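Local coordinates for purine nucleosidase, (IunH-1) (Sulfolobus solfataricus, PDB 3T8J), which is a nucleosidase-family protein built on an open, mostly parallel alpha/beta sheet and carries a bound sodium ion, at residues E35-Y40 with P62-P67; G114-A120 with K140-V146; Y193-E199 with I295-M301; K256-V260 with W283-P287. All blocks are in the same frame, centred on the assembly; numbering follows the deposited sequence.

Contact 1 (E35-Y40 with P62-P67); sequences EGNISY and PGANKP
The phenol ring of Tyr40 receives Asn65 on one of its faces: Asn65 CB stands 3.4 Å from the centroid of the Tyr40 ring and 10° off its normal, which meets the geometry of a CH-pi contact. It is the Asn65 methylene that covers the ring face; the amide plane is turned 73° from the ring. At the far end of the ring Tyr40 OH lies 2.7 Å from Gly63 O, a weak hydrogen bond at most. Pro62 CB touches the same hydroxyl, 3.1 Å from Tyr40 OH.

The second anchor is Glu35. Its backbone N gives a weak bond to Ala64 O at 3.1 Å. The side chain bends at CB-CG (chi2 -78°), which brings the carboxylate beside the backbone of Lys66 and Pro67. Glu35 OE1 sits 3.2 Å from Ala64 O, a close approach of two acceptors and not a hydrogen bond.

Segment 35-40 is linked to the metal site at second-shell level: Asn37 N donates to Asp9 OD1, and Asp9 is a sodium ligand. The chemistry implies that 62-67 is engaged mainly through backbone carbonyls and one CH-pi contact, with weak hydrogen bonds, while the hydrogen bond of Glu35 OE2 is made outside the two segments, with Thr125 OG1.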
# COMPACT_ATOMS: atom_id res chain seq x y z
N GLU A 35 14.88 15.92 14.54
CA GLU A 35 14.10 15.00 15.39
C GLU A 35 14.69 13.60 15.35
O GLU A 35 15.25 13.16 14.31
CB GLU A 35 12.61 14.98 14.95
CG GLU A 35 12.26 14.06 13.79
CD GLU A 35 12.63 14.58 12.40
OE1 GLU A 35 12.87 15.80 12.26
OE2 GLU A 35 12.63 13.75 11.45
N GLY A 36 14.53 12.86 16.43
CA GLY A 36 14.90 11.44 16.46
C GLY A 36 14.98 10.89 17.87
O GLY A 36 13.96 10.69 18.51
N ASN A 37 16.18 10.57 18.29
CA ASN A 37 16.43 9.76 19.49
C ASN A 37 15.70 10.23 20.75
O ASN A 37 15.15 9.41 21.47
CB ASN A 37 17.92 9.77 19.83
CG ASN A 37 18.76 8.86 18.93
OD1 ASN A 37 18.33 7.78 18.51
ND2 ASN A 37 19.99 9.28 18.69
N ILE A 38 15.76 11.53 21.04
CA ILE A 38 15.16 12.04 22.30
C ILE A 38 14.44 13.38 22.05
O ILE A 38 14.47 13.92 20.94
CB ILE A 38 16.21 12.20 23.43
CG1 ILE A 38 17.18 13.35 23.11
CG2 ILE A 38 16.95 10.89 23.69
CD1 ILE A 38 18.04 13.77 24.28
N SER A 39 13.84 13.95 23.07
CA SER A 39 13.16 15.23 22.95
C SER A 39 14.03 16.25 22.21
O SER A 39 15.20 16.48 22.54
CB SER A 39 12.76 15.76 24.33
OG SER A 39 12.88 17.16 24.41
N TYR A 40 13.43 16.87 21.20
CA TYR A 40 14.16 17.77 20.29
C TYR A 40 14.87 18.92 21.03
O TYR A 40 16.04 19.21 20.76
CB TYR A 40 13.19 18.29 19.23
CG TYR A 40 13.66 19.41 18.33
CD1 TYR A 40 14.26 19.15 17.11
CD2 TYR A 40 13.45 20.74 18.68
CE1 TYR A 40 14.66 20.21 16.28
CE2 TYR A 40 13.82 21.78 17.86
CZ TYR A 40 14.41 21.51 16.66
OH TYR A 40 14.74 22.61 15.86
N PRO A 62 19.12 24.70 14.84
CA PRO A 62 17.98 23.82 14.99
C PRO A 62 17.24 23.65 13.67
O PRO A 62 16.97 24.63 12.97
CB PRO A 62 17.11 24.56 16.04
CG PRO A 62 18.10 25.44 16.79
CD PRO A 62 18.97 25.93 15.65
N GLY A 63 16.88 22.41 13.36
CA GLY A 63 16.16 22.11 12.12
C GLY A 63 14.77 21.55 12.38
O GLY A 63 14.05 21.99 13.30
N ALA A 64 14.38 20.58 11.57
CA ALA A 64 13.07 19.95 11.72
C ALA A 64 12.87 19.32 13.10
O ALA A 64 13.76 18.60 13.56
CB ALA A 64 12.88 18.88 10.63
N ASN A 65 11.70 19.52 13.70
CA ASN A 65 11.36 18.82 14.94
C ASN A 65 10.31 17.76 14.79
O ASN A 65 9.81 17.21 15.78
CB ASN A 65 11.01 19.80 16.08
CG ASN A 65 9.66 20.43 15.93
OD1 ASN A 65 9.05 20.43 14.87
ND2 ASN A 65 9.17 21.01 17.04
N LYS A 66 10.02 17.40 13.54
CA LYS A 66 9.15 16.28 13.24
C LYS A 66 9.40 15.87 11.77
O LYS A 66 9.92 16.67 10.98
CB LYS A 66 7.69 16.60 13.45
CG LYS A 66 7.13 17.66 12.62
CD LYS A 66 5.69 17.98 13.09
CE LYS A 66 5.08 19.11 12.26
NZ LYS A 66 3.60 18.97 12.30
N PRO A 67 9.03 14.62 11.42
CA PRO A 67 9.20 14.15 10.03
C PRO A 67 8.35 14.96 9.06
O PRO A 67 7.40 15.64 9.44
CB PRO A 67 8.75 12.69 10.10
CG PRO A 67 8.87 12.30 11.54
CD PRO A 67 8.50 13.54 12.27

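Contact 2 (G114-A120 with K140-V146); sequences GELEFLA and KIKKVWV
The side chains of Glu117 and Trp145 run alongside each other, joined by a nearly straight hydrogen bond: Trp145 NE1 to Glu117 OE1 is 2.9 Å with an angle of 167° at the hydrogen. The oxygen lies in the indole plane and is met on its anti side. Trp145 CG is anti to its own carbonyl carbon (chi1 -57°), which lays the indole back along the strands toward Glu117. Leu119 CD1 closes on the stem of the same side chain, 3.9 Å from Trp145 CB.

Beneath these side chains runs the backbone ladder. Phe118 N bonds to Lys143 O at 2.9 Å, Trp145 N to Phe118 O at 2.9 Å, and Ala120 N to Trp145 O at 2.8 Å. The other face carries Phe118, Ala120, Val144 and Val146, with Ala120 CB 4.1 Å from Val144 CG1.

Further out, Arg2 makes a salt bridge to Glu117 OE2 and so helps fix the carboxylate, while Leu127 of helix 125-133 packs on Phe118, Ile141 and Val144. The axes of 116-120 and 141-146 approach to 4.7 Å, their directions 21° apart. Two parallel neighbours joined through helices form a beta-alpha-beta crossover of an open alpha/beta sheet, and strand 116-120 runs directly into the sodium ligands Ile121 and Ser122.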
# COMPACT_ATOMS: atom_id res chain seq x y z
N GLY A 114 31.72 22.23 -3.59
CA GLY A 114 32.62 21.24 -4.11
C GLY A 114 33.52 20.58 -3.09
O GLY A 114 34.22 19.61 -3.43
N GLU A 115 33.50 21.08 -1.85
CA GLU A 115 34.33 20.51 -0.80
C GLU A 115 33.52 20.09 0.44
O GLU A 115 34.00 19.30 1.25
CB GLU A 115 35.42 21.49 -0.39
CG GLU A 115 36.38 21.91 -1.52
CD GLU A 115 36.97 20.73 -2.29
OE1 GLU A 115 37.15 19.63 -1.71
OE2 GLU A 115 37.26 20.89 -3.50
N LEU A 116 32.29 20.58 0.57
CA LEU A 116 31.52 20.30 1.78
C LEU A 116 31.12 18.83 1.85
O LEU A 116 30.61 18.27 0.87
CB LEU A 116 30.25 21.18 1.87
CG LEU A 116 29.52 21.19 3.21
CD1 LEU A 116 30.42 21.72 4.33
CD2 LEU A 116 28.24 21.99 3.07
N GLU A 117 31.30 18.22 3.03
CA GLU A 117 30.86 16.88 3.28
C GLU A 117 29.78 16.90 4.35
O GLU A 117 29.83 17.73 5.26
CB GLU A 117 32.04 15.99 3.68
CG GLU A 117 33.13 15.95 2.56
CD GLU A 117 34.30 15.03 2.89
OE1 GLU A 117 34.06 13.82 3.06
OE2 GLU A 117 35.47 15.53 2.94
N PHE A 118 28.82 16.01 4.22
CA PHE A 118 27.66 15.97 5.13
C PHE A 118 27.63 14.65 5.87
O PHE A 118 27.49 13.59 5.26
CB PHE A 118 26.36 16.18 4.34
CG PHE A 118 25.16 16.50 5.16
CD1 PHE A 118 24.76 17.82 5.34
CD2 PHE A 118 24.40 15.49 5.73
CE1 PHE A 118 23.65 18.13 6.13
CE2 PHE A 118 23.27 15.79 6.52
CZ PHE A 118 22.89 17.13 6.69
N LEU A 119 27.76 14.70 7.21
CA LEU A 119 27.75 13.49 8.03
C LEU A 119 26.33 13.31 8.57
O LEU A 119 25.91 13.97 9.54
CB LEU A 119 28.81 13.60 9.12
CG LEU A 119 28.95 12.42 10.07
CD1 LEU A 119 29.25 11.10 9.36
CD2 LEU A 119 30.03 12.71 11.14
N ALA A 120 25.57 12.47 7.85
CA ALA A 120 24.16 12.20 8.08
C ALA A 120 24.04 10.99 8.99
O ALA A 120 23.78 9.86 8.52
CB ALA A 120 23.44 11.96 6.73
N LYS A 140 27.12 20.65 -5.11
CA LYS A 140 27.93 21.46 -4.19
C LYS A 140 28.42 20.68 -2.97
O LYS A 140 29.49 20.97 -2.43
CB LYS A 140 27.17 22.72 -3.75
CG LYS A 140 26.91 23.66 -4.90
CD LYS A 140 25.95 24.77 -4.57
CE LYS A 140 25.70 25.64 -5.80
NZ LYS A 140 24.67 26.67 -5.53
N ILE A 141 27.63 19.71 -2.52
CA ILE A 141 28.09 18.80 -1.48
C ILE A 141 28.89 17.65 -2.12
O ILE A 141 28.38 16.89 -2.98
CB ILE A 141 26.90 18.29 -0.64
CG1 ILE A 141 26.28 19.46 0.12
CG2 ILE A 141 27.33 17.10 0.23
CD1 ILE A 141 24.92 19.14 0.79
N LYS A 142 30.15 17.53 -1.72
CA LYS A 142 31.07 16.54 -2.25
C LYS A 142 30.66 15.10 -1.92
O LYS A 142 30.79 14.19 -2.74
CB LYS A 142 32.48 16.83 -1.68
CG LYS A 142 33.55 15.87 -2.08
CD LYS A 142 34.92 16.31 -1.58
CE LYS A 142 35.99 15.33 -2.01
NZ LYS A 142 37.34 15.90 -1.86
N LYS A 143 30.18 14.88 -0.70
CA LYS A 143 29.98 13.55 -0.19
C LYS A 143 28.94 13.58 0.94
O LYS A 143 28.97 14.50 1.74
CB LYS A 143 31.31 13.01 0.36
CG LYS A 143 31.31 11.58 0.72
CD LYS A 143 31.24 10.68 -0.51
CE LYS A 143 31.09 9.26 -0.08
NZ LYS A 143 31.24 8.33 -1.24
N VAL A 144 28.06 12.59 0.95
CA VAL A 144 27.12 12.34 2.08
C VAL A 144 27.49 10.98 2.66
O VAL A 144 27.44 9.95 1.97
CB VAL A 144 25.67 12.38 1.63
CG1 VAL A 144 24.73 12.22 2.83
CG2 VAL A 144 25.39 13.71 0.91
N TRP A 145 27.80 10.99 3.97
CA TRP A 145 28.12 9.79 4.74
C TRP A 145 26.90 9.46 5.60
O TRP A 145 26.58 10.22 6.50
CB TRP A 145 29.34 10.05 5.61
CG TRP A 145 30.59 10.48 4.88
CD1 TRP A 145 31.05 11.77 4.70
CD2 TRP A 145 31.57 9.63 4.27
NE1 TRP A 145 32.25 11.75 4.01
CE2 TRP A 145 32.58 10.45 3.73
CE3 TRP A 145 31.68 8.24 4.12
CZ2 TRP A 145 33.67 9.93 3.06
CZ3 TRP A 145 32.78 7.73 3.45
CH2 TRP A 145 33.75 8.58 2.91
N VAL A 146 26.21 8.39 5.27
CA VAL A 146 24.92 8.05 5.89
C VAL A 146 25.07 6.88 6.84
O VAL A 146 25.55 5.80 6.45
CB VAL A 146 23.88 7.67 4.81
CG1 VAL A 146 22.56 7.18 5.46
CG2 VAL A 146 23.57 8.86 3.88

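Contact 3 (Y193-E199 with I295-M301); sequences YPVTDEE and INKKSFM
Glu199 OE1 accepts from both segments at once. Lys297 NZ reaches Glu199 OE1 at 2.6 Å in a salt bridge on the syn side of the carboxylate, and Thr196 N reaches the same Glu199 OE1 at 2.9 Å on the anti side. Both donors approach from the same face of the carboxylate plane. Lys297 is fully extended, with CG anti to the backbone N (chi1 -162°); from CB beside the Tyr193 ring the chain carries the ammonium to a further acceptor, Pro194 O, 2.7 Å from Lys297 NZ. Two short bonds, to a carboxylate and a backbone carbonyl, thus fix the ammonium.

Thr196 and Glu199 form a capping box at the start of helix 197-204: Glu199 N returns the bond to Thr196 OG1 at 3.3 Å. The partner helix 297-308 begins with its own N-cap, Asn296, whose OD1 accepts from Ser299 N at 3.0 Å. The contact therefore joins the N-terminal ends of two helices, and the lysine in the first turn of one ties into the capping box of the other. The positive end of helix 197-204 would probably add to the stabilisation of the Glu199 carboxylate.

Apolar packing flanks the charges. Met301 lays its methyl group against the carboxylate and side-chain stem of Glu199. On the other flank Ile295 CG1 stands over the centre of the Tyr193 ring, 3.5 Å from the centroid and 2° off the normal. Ile295 also packs on Ile240 and Ile244 of helix 237-246, while its backbone N donates to Tyr193 OH at 3.2 Å, with an angle of 168° at the hydrogen.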
# COMPACT_ATOMS: atom_id res chain seq x y z
N TYR A 193 30.22 -5.59 15.38
CA TYR A 193 31.44 -5.02 15.94
C TYR A 193 31.18 -4.27 17.25
O TYR A 193 31.57 -3.11 17.38
CB TYR A 193 32.08 -4.08 14.91
CG TYR A 193 32.27 -4.72 13.56
CD1 TYR A 193 33.35 -5.59 13.32
CD2 TYR A 193 31.39 -4.49 12.52
CE1 TYR A 193 33.54 -6.19 12.07
CE2 TYR A 193 31.57 -5.10 11.25
CZ TYR A 193 32.64 -5.95 11.05
OH TYR A 193 32.84 -6.54 9.82
N PRO A 194 30.53 -4.94 18.24
CA PRO A 194 30.29 -4.27 19.51
C PRO A 194 31.55 -4.08 20.33
O PRO A 194 32.53 -4.81 20.14
CB PRO A 194 29.36 -5.24 20.23
CG PRO A 194 29.81 -6.57 19.75
CD PRO A 194 30.13 -6.35 18.27
N VAL A 195 31.49 -3.14 21.27
CA VAL A 195 32.49 -2.98 22.31
C VAL A 195 32.28 -4.09 23.37
O VAL A 195 31.28 -4.10 24.10
CB VAL A 195 32.38 -1.59 22.97
CG1 VAL A 195 33.39 -1.47 24.14
CG2 VAL A 195 32.57 -0.48 21.89
N THR A 196 33.24 -5.00 23.43
CA THR A 196 33.17 -6.20 24.27
C THR A 196 33.41 -5.88 25.74
O THR A 196 33.89 -4.80 26.07
CB THR A 196 34.22 -7.25 23.84
OG1 THR A 196 35.53 -6.72 24.06
CG2 THR A 196 34.06 -7.65 22.38
N ASP A 197 33.09 -6.83 26.61
CA ASP A 197 33.36 -6.64 28.04
C ASP A 197 34.84 -6.34 28.30
O ASP A 197 35.15 -5.49 29.13
CB ASP A 197 32.90 -7.84 28.88
CG ASP A 197 31.36 -7.90 29.07
OD1 ASP A 197 30.67 -6.86 28.93
OD2 ASP A 197 30.86 -9.00 29.39
N GLU A 198 35.74 -7.02 27.59
CA GLU A 198 37.20 -6.78 27.70
C GLU A 198 37.56 -5.33 27.37
O GLU A 198 38.31 -4.66 28.10
CB GLU A 198 37.98 -7.74 26.78
CG GLU A 198 39.50 -7.47 26.64
CD GLU A 198 39.89 -6.77 25.31
OE1 GLU A 198 39.64 -7.38 24.23
OE2 GLU A 198 40.46 -5.64 25.33
N GLU A 199 37.01 -4.85 26.27
CA GLU A 199 37.25 -3.48 25.81
C GLU A 199 36.65 -2.45 26.77
O GLU A 199 37.29 -1.45 27.08
CB GLU A 199 36.70 -3.30 24.39
CG GLU A 199 37.50 -4.10 23.37
CD GLU A 199 36.86 -4.22 22.01
OE1 GLU A 199 35.61 -4.20 21.91
OE2 GLU A 199 37.62 -4.37 21.03
N ILE A 295 34.06 -4.04 8.27
CA ILE A 295 35.09 -3.12 8.78
C ILE A 295 36.23 -3.90 9.45
O ILE A 295 36.11 -5.09 9.74
CB ILE A 295 34.53 -2.05 9.78
CG1 ILE A 295 34.29 -2.63 11.17
CG2 ILE A 295 33.24 -1.39 9.25
CD1 ILE A 295 34.13 -1.59 12.23
N ASN A 296 37.34 -3.20 9.65
CA ASN A 296 38.46 -3.66 10.46
C ASN A 296 38.24 -3.17 11.89
O ASN A 296 38.43 -1.99 12.19
CB ASN A 296 39.78 -3.12 9.88
CG ASN A 296 41.01 -3.66 10.59
OD1 ASN A 296 41.04 -3.79 11.81
ND2 ASN A 296 42.04 -3.99 9.81
N LYS A 297 37.82 -4.08 12.78
CA LYS A 297 37.48 -3.71 14.16
C LYS A 297 38.68 -3.13 14.90
O LYS A 297 38.53 -2.16 15.65
CB LYS A 297 36.94 -4.89 14.96
CG LYS A 297 36.19 -4.39 16.21
CD LYS A 297 35.94 -5.39 17.29
CE LYS A 297 35.36 -4.63 18.49
NZ LYS A 297 35.11 -5.47 19.64
N LYS A 298 39.85 -3.73 14.70
CA LYS A 298 41.06 -3.30 15.39
C LYS A 298 41.38 -1.86 15.04
O LYS A 298 41.65 -1.05 15.93
CB LYS A 298 42.24 -4.21 15.02
CG LYS A 298 43.56 -3.79 15.65
CD LYS A 298 44.62 -4.86 15.44
CE LYS A 298 45.98 -4.41 15.95
NZ LYS A 298 47.05 -5.41 15.68
N SER A 299 41.31 -1.53 13.75
CA SER A 299 41.58 -0.16 13.31
C SER A 299 40.58 0.83 13.88
O SER A 299 40.96 1.93 14.28
CB SER A 299 41.59 -0.08 11.77
OG SER A 299 42.66 -0.82 11.23
N PHE A 300 39.30 0.44 13.93
CA PHE A 300 38.28 1.31 14.49
C PHE A 300 38.54 1.59 15.97
O PHE A 300 38.53 2.73 16.40
CB PHE A 300 36.88 0.71 14.30
CG PHE A 300 35.83 1.42 15.10
CD1 PHE A 300 35.54 2.75 14.86
CD2 PHE A 300 35.18 0.78 16.13
CE1 PHE A 300 34.61 3.43 15.61
CE2 PHE A 300 34.24 1.45 16.90
CZ PHE A 300 33.96 2.78 16.65
N MET A 301 38.80 0.54 16.74
CA MET A 301 39.02 0.72 18.18
C MET A 301 40.28 1.51 18.48
O MET A 301 40.36 2.20 19.48
CB MET A 301 39.01 -0.62 18.91
CG MET A 301 37.63 -1.27 18.97
SD MET A 301 36.36 -0.26 19.79
CE MET A 301 36.89 -0.32 21.50

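Contact 4 (K256-V260 with W283-P287); sequences KRFVV and WSDKP
Phe258, on strand 251-261, packs against an ST turn in the loop that leads into strand 289-295. The turn is defined by Ser284 OG, which accepts from Lys286 N at 3.2 Å. This bond belongs to the loop itself; none crosses to the strand, so side-chain and backbone packing holds the two segments together.

The tight part lies round the Phe258 ring. Ser284 CB sits over its centre, 3.6 Å from the centroid and 9° off the normal, a CH-pi contact. Phe258 CG is anti to the backbone N (chi1 176°), which turns one face to Ser284 and an edge to Trp283 CB. That carbon lies 3.9 Å from Phe258 CE2, and the two aromatic side chains cross at about a right angle. A carbonyl comes close as well, Lys286 O standing 3.3 Å from Phe258 CD1. Pro287 also packs closely on the strand backbone, its CA 3.3 Å from Arg257 O.

The looser side is formed by the outward-running chains of Lys256 and Lys286. Lys256 CB still rests 4.0 Å from Pro287 CB, but beyond that both extended lysines lead away, and both residues are exposed. Just beyond Pro287, Asn288 takes over with hydrogen bonds to the strand, its OD1 accepting from Val259 N.

Toward the assembly the surface is not left bare: Ile267 of the third subunit packs on both Val260 and Trp283. Within the chain these two residues meet through the benzene part of the indole, Val260 CG2 lying 4.0 Å from Trp283 CE3.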
# COMPACT_ATOMS: atom_id res chain seq x y z
N LYS A 256 28.62 -1.17 -4.62
CA LYS A 256 27.71 -0.17 -5.13
C LYS A 256 26.43 -0.88 -5.58
O LYS A 256 26.46 -1.75 -6.46
CB LYS A 256 28.34 0.59 -6.29
CG LYS A 256 29.47 1.51 -5.84
CD LYS A 256 29.96 2.42 -6.98
CE LYS A 256 30.98 3.42 -6.48
NZ LYS A 256 31.51 4.29 -7.59
N ARG A 257 25.30 -0.48 -4.99
CA ARG A 257 24.03 -1.16 -5.23
C ARG A 257 22.89 -0.17 -5.38
O ARG A 257 23.10 1.03 -5.18
CB ARG A 257 23.80 -2.17 -4.09
CG ARG A 257 24.62 -3.45 -4.39
CD ARG A 257 24.65 -4.47 -3.32
NE ARG A 257 25.46 -5.61 -3.71
CZ ARG A 257 25.74 -6.66 -2.92
NH1 ARG A 257 25.28 -6.73 -1.68
NH2 ARG A 257 26.47 -7.66 -3.40
N PHE A 258 21.71 -0.66 -5.76
CA PHE A 258 20.52 0.17 -5.91
C PHE A 258 19.61 -0.03 -4.69
O PHE A 258 19.13 -1.15 -4.44
CB PHE A 258 19.76 -0.16 -7.21
CG PHE A 258 18.47 0.61 -7.37
CD1 PHE A 258 18.48 1.98 -7.51
CD2 PHE A 258 17.26 -0.06 -7.41
CE1 PHE A 258 17.30 2.69 -7.66
CE2 PHE A 258 16.08 0.64 -7.56
CZ PHE A 258 16.10 2.01 -7.67
N VAL A 259 19.43 1.05 -3.93
CA VAL A 259 18.66 1.03 -2.66
C VAL A 259 17.32 1.73 -2.86
O VAL A 259 17.28 2.88 -3.32
CB VAL A 259 19.41 1.75 -1.55
CG1 VAL A 259 18.58 1.70 -0.23
CG2 VAL A 259 20.81 1.14 -1.32
N VAL A 260 16.22 1.03 -2.51
CA VAL A 260 14.88 1.59 -2.53
C VAL A 260 14.45 1.78 -1.07
O VAL A 260 14.69 0.87 -0.28
CB VAL A 260 13.89 0.69 -3.22
CG1 VAL A 260 12.48 1.26 -3.14
CG2 VAL A 260 14.28 0.55 -4.72
N TRP A 283 15.17 -4.22 -10.28
CA TRP A 283 14.40 -3.00 -10.25
C TRP A 283 15.06 -1.89 -11.06
O TRP A 283 14.38 -1.10 -11.73
CB TRP A 283 14.26 -2.54 -8.80
CG TRP A 283 13.55 -3.54 -7.94
CD1 TRP A 283 12.51 -4.36 -8.29
CD2 TRP A 283 13.81 -3.80 -6.55
NE1 TRP A 283 12.12 -5.12 -7.20
CE2 TRP A 283 12.91 -4.80 -6.14
CE3 TRP A 283 14.74 -3.30 -5.64
CZ2 TRP A 283 12.88 -5.29 -4.82
CZ3 TRP A 283 14.71 -3.77 -4.34
CH2 TRP A 283 13.79 -4.75 -3.94
N SER A 284 16.39 -1.83 -10.96
CA SER A 284 17.21 -0.89 -11.73
C SER A 284 18.62 -1.44 -11.82
O SER A 284 19.07 -2.16 -10.92
CB SER A 284 17.28 0.50 -11.07
OG SER A 284 17.95 1.46 -11.88
N ASP A 285 19.34 -1.10 -12.88
CA ASP A 285 20.76 -1.40 -12.96
C ASP A 285 21.67 -0.23 -12.61
O ASP A 285 22.87 -0.31 -12.82
CB ASP A 285 21.10 -1.94 -14.35
CG ASP A 285 20.71 -3.38 -14.49
OD1 ASP A 285 21.41 -4.24 -13.88
OD2 ASP A 285 19.70 -3.66 -15.18
N LYS A 286 21.09 0.83 -12.06
CA LYS A 286 21.83 2.04 -11.75
C LYS A 286 22.03 2.15 -10.24
O LYS A 286 21.09 2.46 -9.53
CB LYS A 286 21.05 3.25 -12.25
CG LYS A 286 20.76 3.23 -13.74
CD LYS A 286 19.72 4.30 -14.07
CE LYS A 286 19.44 4.33 -15.56
NZ LYS A 286 18.36 5.33 -15.84
N PRO A 287 23.24 1.87 -9.77
CA PRO A 287 23.43 2.04 -8.31
C PRO A 287 23.25 3.48 -7.85
O PRO A 287 23.56 4.42 -8.57
CB PRO A 287 24.87 1.61 -8.08
CG PRO A 287 25.53 1.66 -9.40
CD PRO A 287 24.47 1.38 -10.42

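In the fold
Contact 2 belongs to the core of the sheet and rests chiefly on parallel-strand hydrogen bonds, regular from Phe118 on, whereas contact 4, near the same sheet's antiparallel edge, is a surface contact with no hydrogen bond across it. The nearest atoms of contacts 2 and 4 are about 7 Å apart. Contacts 1 and 3 are partly buried and lie on opposite sides of the chain's centre. Contact 1 joins two loops with weak bonds, while contact 3 joins helix starts with a salt bridge. Contacts 1 and 2 lie near the sodium ion, about 11 Å from the Glu35 side chain and 8 Å from that of Ala120. Other subunits reach only contacts 1 (the second) and 4 (the third).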